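Local coordinates for 2-oxo-1,2-dihydroquinoline 8-monooxygenase, oxygenase component (Pseudomonas putida, PDB 1Z02), which probably hydroxylates 2-oxo-1,2-dihydroquinoline at its 8-position, as the trimeric oxygenase component that carries a Rieske [2Fe-2S] cluster and a mononuclear iron, at residues L53-V58 / L70-G75; D248-V252 / G261-W265; W38-H43 / N405-P411; S188-L192 / I331-V335; L240-S246 / D269-L275. The contacts are given in a common frame with arbitrary orientation. Residues are numbered along the deposited sequence.

Overall arrangement
The five contacts show how a Rieske oxygenase chain is assembled from two metal-carrying parts. Interaction 1 belongs to the Rieske part, with the Val58 side chain about 14 Å from the [2Fe-2S] cluster. Interactions 2, 4 and 5 belong to the catalytic part, whose iron is held by His221, His225 and Asp365. The side chain of Gln264 (interaction 2) lies about 12 Å from the bound iron, as does that of Leu242 (interaction 5). Interactions 2 and 5 touch, through the Asp248-Lys270 salt bridge and packing of Cys249 on Pro244. Interactions 2 and 4 share a sheet, 21 Å apart between centres. Interaction 3, centred 24 Å from interaction 2, ties an N-terminal loop to residues 405-411.

Interaction 1: L53-V58 / L70-G75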
# COMPACT_ATOMS: atom_id res chain seq x y z
N LEU A 53 29.06 -12.63 -0.67
CA LEU A 53 29.10 -13.51 0.49
C LEU A 53 30.55 -13.90 0.79
O LEU A 53 31.07 -14.85 0.21
CB LEU A 53 28.25 -14.76 0.22
CG LEU A 53 27.19 -15.32 1.19
CD1 LEU A 53 27.61 -16.60 1.76
CD2 LEU A 53 26.82 -14.34 2.21
N GLU A 54 31.19 -13.16 1.68
CA GLU A 54 32.58 -13.45 2.05
C GLU A 54 32.58 -14.40 3.25
O GLU A 54 31.53 -14.69 3.81
CB GLU A 54 33.30 -12.15 2.41
CG GLU A 54 33.33 -11.16 1.27
CD GLU A 54 33.99 -9.85 1.64
OE1 GLU A 54 34.07 -8.96 0.77
OE2 GLU A 54 34.43 -9.70 2.81
N GLU A 55 33.76 -14.88 3.63
CA GLU A 55 33.87 -15.81 4.74
C GLU A 55 33.18 -15.26 5.98
O GLU A 55 33.43 -14.13 6.40
CB GLU A 55 35.34 -16.08 5.07
CG GLU A 55 35.56 -17.07 6.20
CD GLU A 55 35.19 -18.50 5.82
OE1 GLU A 55 35.12 -19.36 6.73
OE2 GLU A 55 34.97 -18.78 4.62
N ASP A 56 32.30 -16.07 6.57
CA ASP A 56 31.57 -15.69 7.77
C ASP A 56 30.45 -14.69 7.56
O ASP A 56 29.82 -14.24 8.52
CB ASP A 56 32.53 -15.16 8.84
CG ASP A 56 32.99 -16.24 9.80
OD1 ASP A 56 33.97 -15.98 10.55
OD2 ASP A 56 32.38 -17.33 9.83
N GLN A 57 30.18 -14.35 6.31
CA GLN A 57 29.10 -13.41 6.03
C GLN A 57 27.79 -14.19 5.94
O GLN A 57 27.77 -15.34 5.50
CB GLN A 57 29.36 -12.66 4.73
CG GLN A 57 28.43 -11.47 4.54
CD GLN A 57 28.74 -10.67 3.29
OE1 GLN A 57 29.79 -10.84 2.67
NE2 GLN A 57 27.81 -9.79 2.91
N VAL A 58 26.70 -13.56 6.38
CA VAL A 58 25.37 -14.16 6.34
C VAL A 58 24.48 -13.22 5.56
O VAL A 58 24.57 -12.01 5.72
CB VAL A 58 24.80 -14.34 7.77
CG1 VAL A 58 23.34 -14.81 7.69
CG2 VAL A 58 25.64 -15.36 8.53
N LEU A 70 21.83 -17.53 3.69
CA LEU A 70 23.09 -18.19 3.30
C LEU A 70 24.25 -17.73 4.17
O LEU A 70 24.29 -16.58 4.64
CB LEU A 70 23.43 -17.90 1.83
CG LEU A 70 22.46 -18.27 0.71
CD1 LEU A 70 21.39 -17.21 0.57
CD2 LEU A 70 23.22 -18.42 -0.58
N ARG A 71 25.19 -18.64 4.38
CA ARG A 71 26.39 -18.34 5.16
C ARG A 71 27.58 -19.09 4.59
O ARG A 71 27.45 -20.25 4.20
CB ARG A 71 26.21 -18.74 6.63
CG ARG A 71 27.45 -18.42 7.47
CD ARG A 71 27.43 -19.08 8.84
NE ARG A 71 28.64 -18.74 9.60
CZ ARG A 71 29.08 -19.41 10.66
NH1 ARG A 71 30.18 -19.02 11.28
NH2 ARG A 71 28.42 -20.47 11.11
N ARG A 72 28.73 -18.43 4.53
CA ARG A 72 29.93 -19.10 4.03
C ARG A 72 30.82 -19.45 5.21
O ARG A 72 31.17 -18.58 6.00
CB ARG A 72 30.71 -18.20 3.07
CG ARG A 72 31.95 -18.89 2.49
CD ARG A 72 32.85 -17.91 1.74
NE ARG A 72 32.20 -17.28 0.59
CZ ARG A 72 31.95 -17.90 -0.56
NH1 ARG A 72 31.35 -17.24 -1.55
NH2 ARG A 72 32.31 -19.16 -0.74
N VAL A 73 31.15 -20.73 5.34
CA VAL A 73 32.01 -21.18 6.42
C VAL A 73 33.12 -22.06 5.86
O VAL A 73 32.84 -23.06 5.20
CB VAL A 73 31.24 -21.97 7.48
CG1 VAL A 73 32.16 -22.33 8.63
CG2 VAL A 73 30.09 -21.15 8.00
N ASN A 74 34.37 -21.68 6.13
CA ASN A 74 35.52 -22.42 5.63
C ASN A 74 35.46 -22.51 4.11
O ASN A 74 35.76 -23.55 3.52
CB ASN A 74 35.57 -23.84 6.21
CG ASN A 74 35.72 -23.84 7.73
OD1 ASN A 74 36.50 -23.07 8.29
ND2 ASN A 74 34.97 -24.71 8.39
N GLY A 75 35.08 -21.41 3.47
CA GLY A 75 35.01 -21.38 2.03
C GLY A 75 33.75 -21.96 1.42
O GLY A 75 33.43 -21.68 0.27
O HOH W 1 29.50 -16.10 10.04
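Residues 54-57 form a type II beta turn, closed by Gln57 N to Glu54 O at 2.9 Å, and the turn settles onto the end of strand 66-73. Asp56, in the third position, has the positive phi that this turn type requires. The backbones meet at few points: Asp56 N donates to Arg72 O (2.8 Å), Arg72 N reaches Gln57 O in a weak bond of 3.4 Å, and Val58 pairs with Arg71 as an antiparallel non-hydrogen-bonded pair, CA to CA 4.5 Å. Val58 thereby starts strand 58-63, so the contact spans the open end of the 58-63/66-73 hairpin in the small antiparallel sheet of the Rieske domain.

Side chains supply much of the remaining polar bonding. Glu55 turns its carboxylate onto the loop beyond the strand, OE1 accepting from Asn74 N (2.5 Å) and OE2 from Gly75 N (2.9 Å). Arg72 grips Leu53 O through NE (2.7 Å) and NH1 (3.0 Å), while its NH2 bonds Gly75 O (2.9 Å) and NH1 also forms a salt bridge with Glu143. Asp56 OD2 makes a salt bridge to Arg71 NH1 (3.1 Å); Arg71 NH2 is held by Thr99 O. On the two faces of the strand, Leu53 CD1 packs 3.7 Å from Arg72 CB on one, and Val58 CG2 lies 3.7 Å from Arg71 CG on the other.

Interaction 2: D248-V252 / G261-W265; sequences DCIAV and GMMQW
Strand 250-252 runs antiparallel to strand 261-264, their axes 4.6 Å apart at closest approach and 156° between N-to-C directions; Asp248 and Cys249, just before the first strand, have near-helical, non-extended backbone angles (phi/psi -94/34° and -65/-17°). The register pairs Ile250 with Gln264 (CA-CA 4.6 Å), Ala251 with Met263, and Val252 with Met262 (CA-CA 4.4 Å). Only the central pair is hydrogen-bonded, and there both bonds form: Ala251 N to Met263 O and Met263 N to Ala251 O, each 2.9 Å. Backbone bonds also join Gly261 to Val253, and Met262 to Val296 on strand 293-297, where the sheet continues.

Beyond the strand, Trp265 N donates to Cys249 O (3.2 Å); the same carbonyl also accepts from Trp271 NE1. The Trp265 indole, with chi1 m and chi2 113°, leans over residues 248-252, CZ2 lying 3.7 Å from Ala251 CB. Its NE1 is satisfied by a water (2.9 Å) that in turn donates to Asp248 O (3.1 Å), and the Asp248 carboxylate is engaged by Ser246 and Lys270. Ala251 O also receives a CA-H contact from Met262 CA (3.2 Å). On the face of Ile250, Gln264, Val252 and Met262, Ile250 CG2 (chi1 m) meets Met262 CB (chi1 p) at 3.5 Å, beneath helix 392-404. The arrangement is that of an antiparallel beta hairpin at the edge of the large sheet of the ring-hydroxylase catalytic domain.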
# COMPACT_ATOMS: atom_id res chain seq x y z
N ASP A 248 9.20 -25.34 -37.96
CA ASP A 248 10.30 -25.77 -37.12
C ASP A 248 11.33 -24.66 -36.91
O ASP A 248 12.53 -24.94 -36.80
CB ASP A 248 10.98 -26.99 -37.73
CG ASP A 248 11.51 -26.72 -39.13
OD1 ASP A 248 12.20 -27.61 -39.67
OD2 ASP A 248 11.25 -25.63 -39.68
N CYS A 249 10.88 -23.42 -36.87
CA CYS A 249 11.78 -22.29 -36.66
C CYS A 249 12.41 -22.38 -35.27
O CYS A 249 13.42 -21.73 -35.00
CB CYS A 249 11.02 -20.97 -36.79
SG CYS A 249 9.68 -20.84 -35.60
N ILE A 250 11.80 -23.18 -34.41
CA ILE A 250 12.29 -23.37 -33.04
C ILE A 250 12.42 -24.86 -32.75
O ILE A 250 11.56 -25.65 -33.11
CB ILE A 250 11.31 -22.74 -32.01
CG1 ILE A 250 11.19 -21.23 -32.24
CG2 ILE A 250 11.79 -23.04 -30.59
CD1 ILE A 250 10.19 -20.55 -31.33
N ALA A 251 13.52 -25.24 -32.11
CA ALA A 251 13.74 -26.63 -31.76
C ALA A 251 13.52 -26.83 -30.26
O ALA A 251 14.20 -26.20 -29.44
CB ALA A 251 15.16 -27.05 -32.14
N VAL A 252 12.58 -27.69 -29.91
CA VAL A 252 12.29 -27.97 -28.51
C VAL A 252 13.11 -29.17 -28.04
O VAL A 252 13.07 -30.24 -28.65
CB VAL A 252 10.78 -28.27 -28.30
CG1 VAL A 252 10.49 -28.45 -26.81
CG2 VAL A 252 9.93 -27.14 -28.86
N GLY A 261 14.22 -26.99 -22.79
CA GLY A 261 13.96 -25.67 -23.33
C GLY A 261 13.83 -25.64 -24.84
O GLY A 261 13.48 -26.64 -25.46
N MET A 262 14.13 -24.49 -25.43
CA MET A 262 14.02 -24.33 -26.87
C MET A 262 15.16 -23.48 -27.41
O MET A 262 15.62 -22.54 -26.75
CB MET A 262 12.69 -23.67 -27.23
CG MET A 262 12.51 -22.29 -26.62
SD MET A 262 10.88 -21.58 -26.86
CE MET A 262 11.24 -20.17 -27.85
N MET A 263 15.60 -23.83 -28.61
CA MET A 263 16.67 -23.12 -29.30
C MET A 263 16.05 -22.48 -30.54
O MET A 263 15.43 -23.16 -31.35
CB MET A 263 17.77 -24.09 -29.73
CG MET A 263 18.80 -23.51 -30.69
SD MET A 263 20.10 -22.62 -29.83
CE MET A 263 19.38 -21.28 -29.48
N GLN A 264 16.21 -21.17 -30.68
CA GLN A 264 15.67 -20.47 -31.83
C GLN A 264 16.72 -20.40 -32.94
O GLN A 264 17.83 -19.89 -32.73
CB GLN A 264 15.21 -19.07 -31.42
CG GLN A 264 14.20 -19.09 -30.28
CD GLN A 264 13.58 -17.75 -30.04
OE1 GLN A 264 14.23 -16.81 -29.58
NE2 GLN A 264 12.30 -17.63 -30.37
N TRP A 265 16.36 -20.91 -34.12
CA TRP A 265 17.27 -20.94 -35.26
C TRP A 265 17.42 -19.56 -35.89
O TRP A 265 16.95 -19.32 -37.01
CB TRP A 265 16.79 -21.94 -36.32
CG TRP A 265 16.66 -23.35 -35.83
CD1 TRP A 265 15.50 -24.05 -35.69
CD2 TRP A 265 17.71 -24.24 -35.45
NE1 TRP A 265 15.77 -25.33 -35.25
CE2 TRP A 265 17.12 -25.47 -35.10
CE3 TRP A 265 19.11 -24.12 -35.38
CZ2 TRP A 265 17.88 -26.57 -34.67
CZ3 TRP A 265 19.86 -25.22 -34.96
CH2 TRP A 265 19.24 -26.43 -34.61
O HOH W 2 13.80 -27.44 -35.59

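Interaction 3: W38-H43 / N405-P411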
# COMPACT_ATOMS: atom_id res chain seq x y z
N TRP A 38 3.87 -17.45 -8.72
CA TRP A 38 4.93 -17.44 -7.71
C TRP A 38 6.21 -18.12 -8.17
O TRP A 38 7.21 -18.13 -7.46
CB TRP A 38 4.44 -18.08 -6.41
CG TRP A 38 3.48 -17.22 -5.67
CD1 TRP A 38 2.14 -17.08 -5.91
CD2 TRP A 38 3.79 -16.34 -4.59
NE1 TRP A 38 1.60 -16.17 -5.04
CE2 TRP A 38 2.59 -15.70 -4.22
CE3 TRP A 38 4.96 -16.03 -3.89
CZ2 TRP A 38 2.53 -14.77 -3.18
CZ3 TRP A 38 4.91 -15.10 -2.86
CH2 TRP A 38 3.69 -14.48 -2.51
N GLY A 39 6.17 -18.69 -9.37
CA GLY A 39 7.34 -19.35 -9.93
C GLY A 39 7.33 -20.87 -9.90
O GLY A 39 6.49 -21.49 -9.24
N PHE A 40 8.28 -21.46 -10.62
CA PHE A 40 8.42 -22.92 -10.67
C PHE A 40 9.39 -23.30 -9.56
O PHE A 40 10.53 -22.83 -9.53
CB PHE A 40 8.96 -23.35 -12.04
CG PHE A 40 7.97 -23.19 -13.17
CD1 PHE A 40 8.31 -22.48 -14.31
CD2 PHE A 40 6.69 -23.74 -13.08
CE1 PHE A 40 7.41 -22.33 -15.36
CE2 PHE A 40 5.78 -23.59 -14.13
CZ PHE A 40 6.14 -22.89 -15.27
N ILE A 41 8.94 -24.14 -8.64
CA ILE A 41 9.78 -24.55 -7.53
C ILE A 41 10.47 -25.87 -7.85
O ILE A 41 10.07 -26.56 -8.79
CB ILE A 41 8.94 -24.65 -6.23
CG1 ILE A 41 9.86 -24.60 -5.01
CG2 ILE A 41 8.09 -25.91 -6.25
CD1 ILE A 41 9.12 -24.40 -3.70
N ASN A 42 11.50 -26.20 -7.08
CA ASN A 42 12.29 -27.41 -7.28
C ASN A 42 13.15 -27.22 -8.53
O ASN A 42 13.20 -28.09 -9.40
CB ASN A 42 11.38 -28.63 -7.46
CG ASN A 42 10.57 -28.93 -6.21
OD1 ASN A 42 9.47 -29.48 -6.29
ND2 ASN A 42 11.11 -28.58 -5.06
N HIS A 43 13.80 -26.06 -8.60
CA HIS A 43 14.69 -25.69 -9.70
C HIS A 43 15.89 -24.92 -9.17
O HIS A 43 15.84 -24.40 -8.05
CB HIS A 43 13.95 -24.82 -10.73
CG HIS A 43 13.15 -25.59 -11.73
ND1 HIS A 43 11.81 -25.88 -11.56
CD2 HIS A 43 13.49 -26.12 -12.93
CE1 HIS A 43 11.36 -26.55 -12.60
NE2 HIS A 43 12.36 -26.71 -13.45
N ASN A 405 8.14 -28.37 -15.90
CA ASN A 405 8.54 -27.74 -14.64
C ASN A 405 8.49 -28.81 -13.56
O ASN A 405 7.75 -29.78 -13.70
CB ASN A 405 7.60 -26.57 -14.31
CG ASN A 405 6.22 -27.02 -13.89
OD1 ASN A 405 6.03 -27.44 -12.75
ND2 ASN A 405 5.26 -26.92 -14.79
N ARG A 406 9.30 -28.66 -12.51
CA ARG A 406 9.33 -29.66 -11.44
C ARG A 406 8.39 -29.31 -10.31
O ARG A 406 8.42 -29.95 -9.26
CB ARG A 406 10.75 -29.82 -10.87
CG ARG A 406 11.80 -30.21 -11.88
CD ARG A 406 13.00 -30.87 -11.22
NE ARG A 406 14.11 -30.98 -12.18
CZ ARG A 406 14.94 -29.99 -12.47
NH1 ARG A 406 15.90 -30.17 -13.36
NH2 ARG A 406 14.83 -28.82 -11.84
N GLY A 407 7.55 -28.29 -10.50
CA GLY A 407 6.63 -27.91 -9.45
C GLY A 407 6.20 -26.46 -9.53
O GLY A 407 6.92 -25.61 -10.04
N ILE A 408 4.99 -26.19 -9.04
CA ILE A 408 4.45 -24.84 -9.04
C ILE A 408 4.47 -24.36 -7.60
O ILE A 408 3.84 -24.94 -6.72
CB ILE A 408 3.01 -24.84 -9.58
CG1 ILE A 408 3.03 -25.26 -11.06
CG2 ILE A 408 2.37 -23.47 -9.42
CD1 ILE A 408 1.66 -25.42 -11.67
N ALA A 409 5.22 -23.29 -7.35
CA ALA A 409 5.34 -22.73 -6.01
C ALA A 409 4.00 -22.25 -5.47
O ALA A 409 3.17 -21.70 -6.19
CB ALA A 409 6.36 -21.59 -6.02
N LYS A 410 3.77 -22.50 -4.19
CA LYS A 410 2.54 -22.06 -3.56
C LYS A 410 2.75 -20.67 -3.01
O LYS A 410 3.89 -20.26 -2.74
CB LYS A 410 2.17 -23.02 -2.44
CG LYS A 410 1.64 -24.34 -2.95
CD LYS A 410 1.55 -25.31 -1.82
CE LYS A 410 1.39 -26.73 -2.29
NZ LYS A 410 1.74 -27.62 -1.16
N PRO A 411 1.66 -19.91 -2.83
CA PRO A 411 1.79 -18.55 -2.30
C PRO A 411 2.47 -18.59 -0.94
O PRO A 411 2.30 -19.55 -0.18
CB PRO A 411 0.35 -18.08 -2.21
CG PRO A 411 -0.34 -18.85 -3.30
CD PRO A 411 0.26 -20.22 -3.16
O HOH W 3 3.36 -20.38 -8.53
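Two irregular loops far apart in sequence lie side by side here, joined by a single beta bridge between Phe40 and Ile408 (CA-CA 4.7 Å). Ala409 N donates to Gly39 O and Ile41 N to Gly407 O, both at 2.9 Å. A water extends the seam, donating to Ala409 O (2.7 Å), and makes weak bonds, accepting from Trp38 N and donating to Gly39 O. At Gly407 a CB would point into Ile41 and Asn42, so the close approach depends on the missing side chain.

Aromatic faces flank the seam. Pro411 CA sits 3.6 Å from the centroid of the five-membered ring of Trp38, and Asn405 CB lies 3.6 Å from the centroid of the Phe40 ring, both CH-pi contacts over the face. Arg406 NH2 donates to Asn42 O (3.0 Å) and also forms a salt bridge with Asp168. Asn42 and His43 face Val152 together as a G1 bulge. The whole is a short bridge between irregular loops, joining the entry to strand 43-49 with the exit from helix 392-404.

Interaction 4: S188-L192 / I331-V335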
# COMPACT_ATOMS: atom_id res chain seq x y z
N SER A 188 29.88 -20.42 -27.46
CA SER A 188 29.67 -19.60 -26.27
C SER A 188 30.04 -20.42 -25.04
O SER A 188 29.69 -21.60 -24.93
CB SER A 188 28.20 -19.16 -26.15
OG SER A 188 27.84 -18.29 -27.20
N PRO A 189 30.78 -19.80 -24.11
CA PRO A 189 31.19 -20.50 -22.89
C PRO A 189 30.04 -20.60 -21.89
O PRO A 189 29.06 -19.87 -21.98
CB PRO A 189 32.33 -19.64 -22.37
CG PRO A 189 31.91 -18.26 -22.77
CD PRO A 189 31.41 -18.47 -24.19
N SER A 190 30.17 -21.53 -20.94
CA SER A 190 29.17 -21.75 -19.90
C SER A 190 29.77 -21.26 -18.58
O SER A 190 30.99 -21.13 -18.47
CB SER A 190 28.84 -23.24 -19.80
OG SER A 190 27.97 -23.52 -18.72
N VAL A 191 28.94 -20.98 -17.57
CA VAL A 191 29.52 -20.55 -16.30
C VAL A 191 30.15 -21.77 -15.62
O VAL A 191 30.86 -21.65 -14.63
CB VAL A 191 28.47 -19.91 -15.33
CG1 VAL A 191 27.70 -18.85 -16.03
CG2 VAL A 191 27.61 -20.95 -14.71
N LEU A 192 29.91 -22.95 -16.19
CA LEU A 192 30.46 -24.20 -15.66
C LEU A 192 31.86 -24.49 -16.22
O LEU A 192 32.59 -25.31 -15.67
CB LEU A 192 29.54 -25.39 -15.99
CG LEU A 192 28.16 -25.45 -15.33
CD1 LEU A 192 27.42 -26.66 -15.86
CD2 LEU A 192 28.30 -25.54 -13.82
N ILE A 331 24.37 -11.26 -16.85
CA ILE A 331 25.80 -11.50 -16.75
C ILE A 331 26.42 -11.77 -18.11
O ILE A 331 25.76 -12.25 -19.04
CB ILE A 331 26.14 -12.71 -15.81
CG1 ILE A 331 25.67 -14.03 -16.44
CG2 ILE A 331 25.54 -12.48 -14.43
CD1 ILE A 331 26.17 -15.26 -15.74
N LEU A 332 27.70 -11.43 -18.22
CA LEU A 332 28.47 -11.64 -19.44
C LEU A 332 29.58 -12.59 -19.03
O LEU A 332 30.24 -12.38 -18.01
CB LEU A 332 29.06 -10.32 -19.95
CG LEU A 332 28.05 -9.31 -20.46
CD1 LEU A 332 28.73 -8.03 -20.86
CD2 LEU A 332 27.28 -9.92 -21.63
N VAL A 333 29.76 -13.63 -19.82
CA VAL A 333 30.77 -14.64 -19.53
C VAL A 333 31.78 -14.73 -20.67
O VAL A 333 31.43 -14.64 -21.84
CB VAL A 333 30.11 -16.03 -19.33
CG1 VAL A 333 31.16 -17.05 -18.93
CG2 VAL A 333 29.02 -15.94 -18.26
N ARG A 334 33.05 -14.89 -20.30
CA ARG A 334 34.13 -15.05 -21.27
C ARG A 334 35.24 -15.85 -20.60
O ARG A 334 35.64 -15.54 -19.48
CB ARG A 334 34.69 -13.70 -21.72
CG ARG A 334 35.72 -13.85 -22.83
CD ARG A 334 36.49 -12.57 -23.14
NE ARG A 334 37.44 -12.80 -24.23
CZ ARG A 334 37.31 -12.29 -25.45
NH1 ARG A 334 38.22 -12.55 -26.38
NH2 ARG A 334 36.29 -11.49 -25.74
N VAL A 335 35.72 -16.88 -21.28
CA VAL A 335 36.78 -17.70 -20.72
C VAL A 335 38.09 -16.93 -20.79
O VAL A 335 38.52 -16.50 -21.87
CB VAL A 335 36.93 -19.04 -21.47
CG1 VAL A 335 38.10 -19.83 -20.90
CG2 VAL A 335 35.64 -19.86 -21.31
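This contact is apolar packing, and segment 188-192 is laid against one face of its partner strand. Pro189 is the main wedge: its CB lies 3.5 Å from Val335 CG2, and its CG stands 4.1 Å from Val333 CG1 and 3.8 Å from Val333 O. Further along, Val191 CG1 is 3.9 Å from both Val333 CG2 and Ile331 CD1. Residues 331, 333 and 335 thus supply the touching side chains, as expected when an extended strand offers every second residue to one face. That strand, 325-335, lies in the large antiparallel sheet of the catalytic domain, a member of the Bet v 1-like clan, between strands 196-206 and 313-320; helix 339-359 packs against Leu332 and Arg334.

Polar bonding lies within the loop or leads to other neighbours. Ser190 OG accepts from Leu192 N (3.2 Å), an ST turn that curls the chain just after Pro189. Pro189 O is bonded to Tyr315 OH, on strand 313-320, and Val191 O to Asn145 ND2.

Interaction 5: L240-S246 / D269-L275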
# COMPACT_ATOMS: atom_id res chain seq x y z
N LEU A 240 12.78 -4.13 -39.03
CA LEU A 240 11.50 -3.82 -38.38
C LEU A 240 11.05 -4.99 -37.52
O LEU A 240 10.27 -4.81 -36.59
CB LEU A 240 10.44 -3.51 -39.44
CG LEU A 240 10.69 -2.30 -40.35
CD1 LEU A 240 9.46 -2.09 -41.23
CD2 LEU A 240 10.96 -1.06 -39.52
N GLY A 241 11.54 -6.18 -37.86
CA GLY A 241 11.18 -7.37 -37.11
C GLY A 241 11.69 -8.65 -37.75
O GLY A 241 12.18 -8.64 -38.88
N LEU A 242 11.59 -9.76 -37.01
CA LEU A 242 12.01 -11.07 -37.49
C LEU A 242 10.79 -11.98 -37.54
O LEU A 242 10.03 -12.07 -36.57
CB LEU A 242 13.04 -11.69 -36.54
CG LEU A 242 14.52 -11.33 -36.69
CD1 LEU A 242 15.33 -12.07 -35.63
CD2 LEU A 242 15.00 -11.72 -38.09
N LEU A 243 10.61 -12.67 -38.66
CA LEU A 243 9.46 -13.56 -38.83
C LEU A 243 9.82 -15.01 -39.04
O LEU A 243 10.79 -15.33 -39.73
CB LEU A 243 8.62 -13.17 -40.03
CG LEU A 243 8.14 -11.77 -40.33
CD1 LEU A 243 7.58 -11.81 -41.73
CD2 LEU A 243 7.10 -11.34 -39.32
N PRO A 244 9.02 -15.92 -38.47
CA PRO A 244 9.28 -17.34 -38.64
C PRO A 244 8.76 -17.73 -40.03
O PRO A 244 7.61 -17.41 -40.38
CB PRO A 244 8.48 -17.98 -37.51
CG PRO A 244 7.31 -17.05 -37.37
CD PRO A 244 7.95 -15.69 -37.48
N THR A 245 9.59 -18.40 -40.81
CA THR A 245 9.21 -18.80 -42.16
C THR A 245 8.70 -20.22 -42.22
O THR A 245 8.01 -20.61 -43.16
CB THR A 245 10.40 -18.66 -43.12
OG1 THR A 245 11.47 -19.53 -42.71
CG2 THR A 245 10.90 -17.23 -43.14
N SER A 246 9.05 -21.00 -41.21
CA SER A 246 8.62 -22.39 -41.15
C SER A 246 8.14 -22.76 -39.77
O SER A 246 8.29 -22.02 -38.80
CB SER A 246 9.76 -23.33 -41.56
OG SER A 246 10.85 -23.25 -40.66
N ASP A 269 17.43 -19.55 -42.66
CA ASP A 269 16.28 -19.21 -43.48
C ASP A 269 14.94 -19.37 -42.75
O ASP A 269 13.90 -19.00 -43.28
CB ASP A 269 16.32 -20.03 -44.76
CG ASP A 269 16.16 -21.48 -44.51
OD1 ASP A 269 15.07 -21.88 -44.16
OD2 ASP A 269 17.10 -22.24 -44.64
N LYS A 270 14.97 -19.91 -41.53
CA LYS A 270 13.76 -20.12 -40.75
C LYS A 270 13.23 -18.83 -40.14
O LYS A 270 12.07 -18.75 -39.73
CB LYS A 270 14.02 -21.14 -39.64
CG LYS A 270 14.66 -22.42 -40.12
CD LYS A 270 13.74 -23.60 -39.91
CE LYS A 270 14.37 -24.86 -40.46
NZ LYS A 270 13.39 -25.60 -41.29
N TRP A 271 14.10 -17.83 -40.06
CA TRP A 271 13.73 -16.52 -39.54
C TRP A 271 14.14 -15.44 -40.53
O TRP A 271 15.32 -15.26 -40.82
CB TRP A 271 14.41 -16.26 -38.19
CG TRP A 271 13.83 -17.04 -37.05
CD1 TRP A 271 14.25 -18.26 -36.60
CD2 TRP A 271 12.72 -16.67 -36.23
NE1 TRP A 271 13.46 -18.67 -35.55
CE2 TRP A 271 12.51 -17.72 -35.31
CE3 TRP A 271 11.86 -15.56 -36.20
CZ2 TRP A 271 11.49 -17.68 -34.34
CZ3 TRP A 271 10.85 -15.52 -35.24
CH2 TRP A 271 10.67 -16.58 -34.33
N ALA A 272 13.16 -14.72 -41.07
CA ALA A 272 13.44 -13.68 -42.04
C ALA A 272 13.15 -12.28 -41.51
O ALA A 272 12.12 -12.03 -40.90
CB ALA A 272 12.64 -13.93 -43.32
N PRO A 273 14.07 -11.33 -41.76
CA PRO A 273 13.88 -9.95 -41.30
C PRO A 273 12.83 -9.22 -42.12
O PRO A 273 12.62 -9.54 -43.29
CB PRO A 273 15.27 -9.34 -41.47
CG PRO A 273 15.80 -10.05 -42.66
CD PRO A 273 15.39 -11.49 -42.40
N VAL A 274 12.16 -8.27 -41.49
CA VAL A 274 11.14 -7.47 -42.14
C VAL A 274 11.80 -6.13 -42.40
O VAL A 274 12.25 -5.47 -41.46
CB VAL A 274 9.93 -7.25 -41.23
CG1 VAL A 274 8.90 -6.38 -41.93
CG2 VAL A 274 9.33 -8.59 -40.83
N LEU A 275 11.88 -5.72 -43.67
CA LEU A 275 12.52 -4.46 -44.01
C LEU A 275 11.58 -3.32 -44.33
O LEU A 275 12.03 -2.20 -44.54
CB LEU A 275 13.49 -4.65 -45.18
CG LEU A 275 14.77 -5.45 -44.92
CD1 LEU A 275 14.45 -6.92 -44.74
CD2 LEU A 275 15.71 -5.26 -46.09
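Strands 241-244 and 271-274 pair antiparallel in a small sheet of the catalytic domain, their axes 4.3 Å apart at closest approach and 145° between N-to-C directions. At the start of segment 269-275, Asp269 O accepts from Thr245 OG1 (2.6 Å). Lys270 O then takes Thr245 N (2.7 Å), while the lysine's NZ forms a salt bridge with Asp248. Trp271 lays its indole under Pro244, whose CB is 4.1 Å from the centroid of the six-membered ring, a CH-pi contact over the face; Trp271 NE1 hydrogen-bonds Cys249 O. Ala272 forms both bonds of its pair, N to Leu243 O and O to Leu243 N, each 2.8 Å. Pro273, without an amide hydrogen, sits opposite Leu242 in a non-hydrogen-bonded pair, where pairing with strand 241-244 asks for no amide hydrogen. At Val274, beside Ala124 of a second subunit, O accepts from Leu240 N (2.8 Å), and CG2 presses against Leu243 CG at 3.4 Å.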